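Local coordinates for adenosine monophosphate-protein transferase (Pyrococcus horikoshii, PDB 2D16), which is of uncharacterised function but belongs to the adenosine-specific kinase family and may transfer adenosine monophosphate to proteins, at the interface of chains A and B. Numbering follows the deposited sequence. Chains: chain A/B, hypothetical protein PH1918.

The interface of chains A and B. Residues chain A 72, 75-76; chain B 1, 3, 122-126.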
ATOM      1  N   LYS A  72      -7.921   4.819  10.298  1.00 23.83           N
ATOM      2  CA  LYS A  72      -7.546   3.614   9.567  1.00 24.76           C
ATOM      3  C   LYS A  72      -6.429   2.882  10.297  1.00 23.55           C
ATOM      4  O   LYS A  72      -6.492   1.669  10.486  1.00 24.04           O
ATOM      5  CB  LYS A  72      -7.090   3.970   8.150  1.00 27.02           C
ATOM      6  CG  LYS A  72      -6.661   2.773   7.318  1.00 29.63           C
ATOM      7  CD  LYS A  72      -6.237   3.208   5.927  1.00 34.46           C
ATOM      8  CE  LYS A  72      -5.810   2.024   5.073  1.00 37.26           C
ATOM      9  NZ  LYS A  72      -5.385   2.457   3.706  1.00 38.87           N
ATOM     10  N   VAL A  75      -7.806   1.352  13.701  1.00 22.01           N
ATOM     11  CA  VAL A  75      -8.623   0.151  13.570  1.00 21.94           C
ATOM     12  C   VAL A  75      -7.793  -1.050  13.116  1.00 22.63           C
ATOM     13  O   VAL A  75      -8.059  -2.177  13.527  1.00 24.26           O
ATOM     14  CB  VAL A  75      -9.839   0.382  12.613  1.00 22.48           C
ATOM     15  CG1 VAL A  75      -9.405   0.339  11.159  1.00 23.63           C
ATOM     16  CG2 VAL A  75     -10.924  -0.652  12.908  1.00 22.42           C
ATOM     17  N   LYS A  76      -6.771  -0.813  12.293  1.00 22.81           N
ATOM     18  CA  LYS A  76      -5.914  -1.906  11.850  1.00 24.13           C
ATOM     19  C   LYS A  76      -5.151  -2.438  13.070  1.00 22.56           C
ATOM     20  O   LYS A  76      -4.927  -3.641  13.197  1.00 23.52           O
ATOM     21  CB  LYS A  76      -4.937  -1.427  10.771  1.00 26.24           C
ATOM     22  CG  LYS A  76      -5.613  -0.943   9.485  1.00 31.80           C
ATOM     23  CD  LYS A  76      -6.408  -2.045   8.785  1.00 34.71           C
ATOM     24  CE  LYS A  76      -7.102  -1.507   7.533  1.00 36.38           C
ATOM     25  NZ  LYS A  76      -7.778  -2.574   6.732  1.00 37.08           N
TER
ATOM     26  N   MET B   1     -16.070   1.393   6.977  1.00 36.70           N
ATOM     27  CA  MET B   1     -15.125   2.209   6.162  1.00 36.43           C
ATOM     28  C   MET B   1     -14.941   1.644   4.762  1.00 35.59           C
ATOM     29  O   MET B   1     -14.843   0.431   4.580  1.00 35.09           O
ATOM     30  CB  MET B   1     -13.752   2.280   6.839  1.00 38.13           C
ATOM     31  CG  MET B   1     -12.668   2.910   5.966  1.00 40.03           C
ATOM     32  SD  MET B   1     -11.002   2.814   6.678  1.00 44.63           S
ATOM     33  CE  MET B   1     -10.308   1.451   5.745  1.00 43.61           C
ATOM     34  N   ARG B   3     -12.592   3.109   1.653  1.00 32.97           N
ATOM     35  CA  ARG B   3     -11.745   4.071   0.963  1.00 32.10           C
ATOM     36  C   ARG B   3     -11.328   3.434  -0.352  1.00 30.53           C
ATOM     37  O   ARG B   3     -10.843   2.301  -0.379  1.00 29.38           O
ATOM     38  CB  ARG B   3     -10.512   4.417   1.810  1.00 33.71           C
ATOM     39  CG  ARG B   3     -10.800   5.397   2.948  1.00 38.37           C
ATOM     40  CD  ARG B   3      -9.669   5.438   3.976  1.00 40.18           C
ATOM     41  NE  ARG B   3      -8.430   6.025   3.465  1.00 42.12           N
ATOM     42  CZ  ARG B   3      -8.252   7.322   3.224  1.00 42.07           C
ATOM     43  NH1 ARG B   3      -9.236   8.184   3.442  1.00 42.67           N
ATOM     44  NH2 ARG B   3      -7.083   7.758   2.773  1.00 41.34           N
ATOM     45  N   GLU B 122     -10.775  -0.391   0.339  1.00 22.06           N
ATOM     46  CA  GLU B 122     -10.263  -0.924   1.591  1.00 22.32           C
ATOM     47  C   GLU B 122     -11.238  -0.668   2.729  1.00 22.27           C
ATOM     48  O   GLU B 122     -11.757   0.441   2.885  1.00 22.20           O
ATOM     49  CB  GLU B 122      -8.886  -0.330   1.930  1.00 24.98           C
ATOM     50  CG  GLU B 122      -8.372  -0.748   3.306  1.00 27.24           C
ATOM     51  CD  GLU B 122      -6.855  -0.717   3.427  1.00 30.52           C
ATOM     52  OE1 GLU B 122      -6.192  -0.052   2.604  1.00 31.24           O
ATOM     53  OE2 GLU B 122      -6.326  -1.358   4.361  1.00 33.16           O
ATOM     54  N   THR B 123     -11.498  -1.716   3.504  1.00 20.31           N
ATOM     55  CA  THR B 123     -12.396  -1.644   4.645  1.00 21.56           C
ATOM     56  C   THR B 123     -11.560  -1.856   5.900  1.00 21.62           C
ATOM     57  O   THR B 123     -10.337  -1.942   5.825  1.00 21.38           O
ATOM     58  CB  THR B 123     -13.459  -2.750   4.592  1.00 20.81           C
ATOM     59  OG1 THR B 123     -12.845  -4.014   4.871  1.00 20.02           O
ATOM     60  CG2 THR B 123     -14.105  -2.802   3.205  1.00 22.07           C
ATOM     61  N   GLU B 124     -12.216  -1.946   7.051  1.00 21.83           N
ATOM     62  CA  GLU B 124     -11.493  -2.162   8.298  1.00 23.11           C
ATOM     63  C   GLU B 124     -10.867  -3.555   8.328  1.00 23.54           C
ATOM     64  O   GLU B 124      -9.890  -3.788   9.044  1.00 23.86           O
ATOM     65  CB  GLU B 124     -12.424  -1.976   9.503  1.00 22.84           C
ATOM     66  CG  GLU B 124     -12.966  -0.559   9.643  1.00 24.05           C
ATOM     67  CD  GLU B 124     -14.332  -0.379   9.009  1.00 25.92           C
ATOM     68  OE1 GLU B 124     -14.583  -0.980   7.942  1.00 25.35           O
ATOM     69  OE2 GLU B 124     -15.150   0.379   9.577  1.00 25.57           O
ATOM     70  N   LEU B 125     -11.421  -4.476   7.545  1.00 22.19           N
ATOM     71  CA  LEU B 125     -10.905  -5.842   7.488  1.00 22.04           C
ATOM     72  C   LEU B 125      -9.750  -6.009   6.508  1.00 22.66           C
ATOM     73  O   LEU B 125      -8.674  -6.468   6.878  1.00 21.88           O
ATOM     74  CB  LEU B 125     -12.016  -6.828   7.104  1.00 23.72           C
ATOM     75  CG  LEU B 125     -11.529  -8.242   6.757  1.00 23.56           C
ATOM     76  CD1 LEU B 125     -10.861  -8.872   7.975  1.00 25.02           C
ATOM     77  CD2 LEU B 125     -12.693  -9.098   6.281  1.00 24.72           C
ATOM     78  N   GLY B 126      -9.981  -5.645   5.250  1.00 22.01           N
ATOM     79  CA  GLY B 126      -8.939  -5.798   4.254  1.00 21.14           C
ATOM     80  C   GLY B 126      -9.208  -5.029   2.979  1.00 20.66           C
ATOM     81  O   GLY B 126      -9.886  -4.001   2.987  1.00 20.81           O
TER
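Two lysines one turn apart on helix 64-77 of chain A share the carboxylate of B:Glu122, at the end of strand 116-122, each forming a salt bridge with a different oxygen. Both chains are copies of one protein in a tetrameric deposited assembly, and this contact may or may not be the biological one. A:Lys72 NZ lies 2.9 Å from B:Glu122 OE1 and approaches from above the carboxylate plane, 66° out of it, the two side chains crossing at about a right angle. A:Lys76 comes tip to tip instead, its side-chain nitrogen NZ meeting the anti lone pair of B:Glu122 OE2 at 3.0 Å. A:Lys76 NZ also donates to the backbone carbonyl, 2.8 Å from B:Thr123 O, within the carbonyl plane and with a C=O...N angle of 156°. An alanine at B:Glu122 would remove both salt bridges and would probably leave two lysine charges poorly compensated, weakening this patch. The torsions differ accordingly: A:Lys72 is fully extended with CG anti to the backbone N (chi1 179°), whereas A:Lys76 bends at chi2, bringing NZ to B:Thr123 O and B:Glu122 OE2. Beside this polar centre, A:Val75 sets both methyls against the aliphatic part of B:Glu124, A:Val75 CG2 lying 3.9 Å from B:Glu124 CG. At the flank, B:Met1, bent at chi3, brings its methyl CE to 4.2 Å from A:Lys72 CG. Further out, the loop presenting the carbonyl is likely to be steadied by B:Leu125 N, which donates to B:Thr123 OG1 at 3.1 Å.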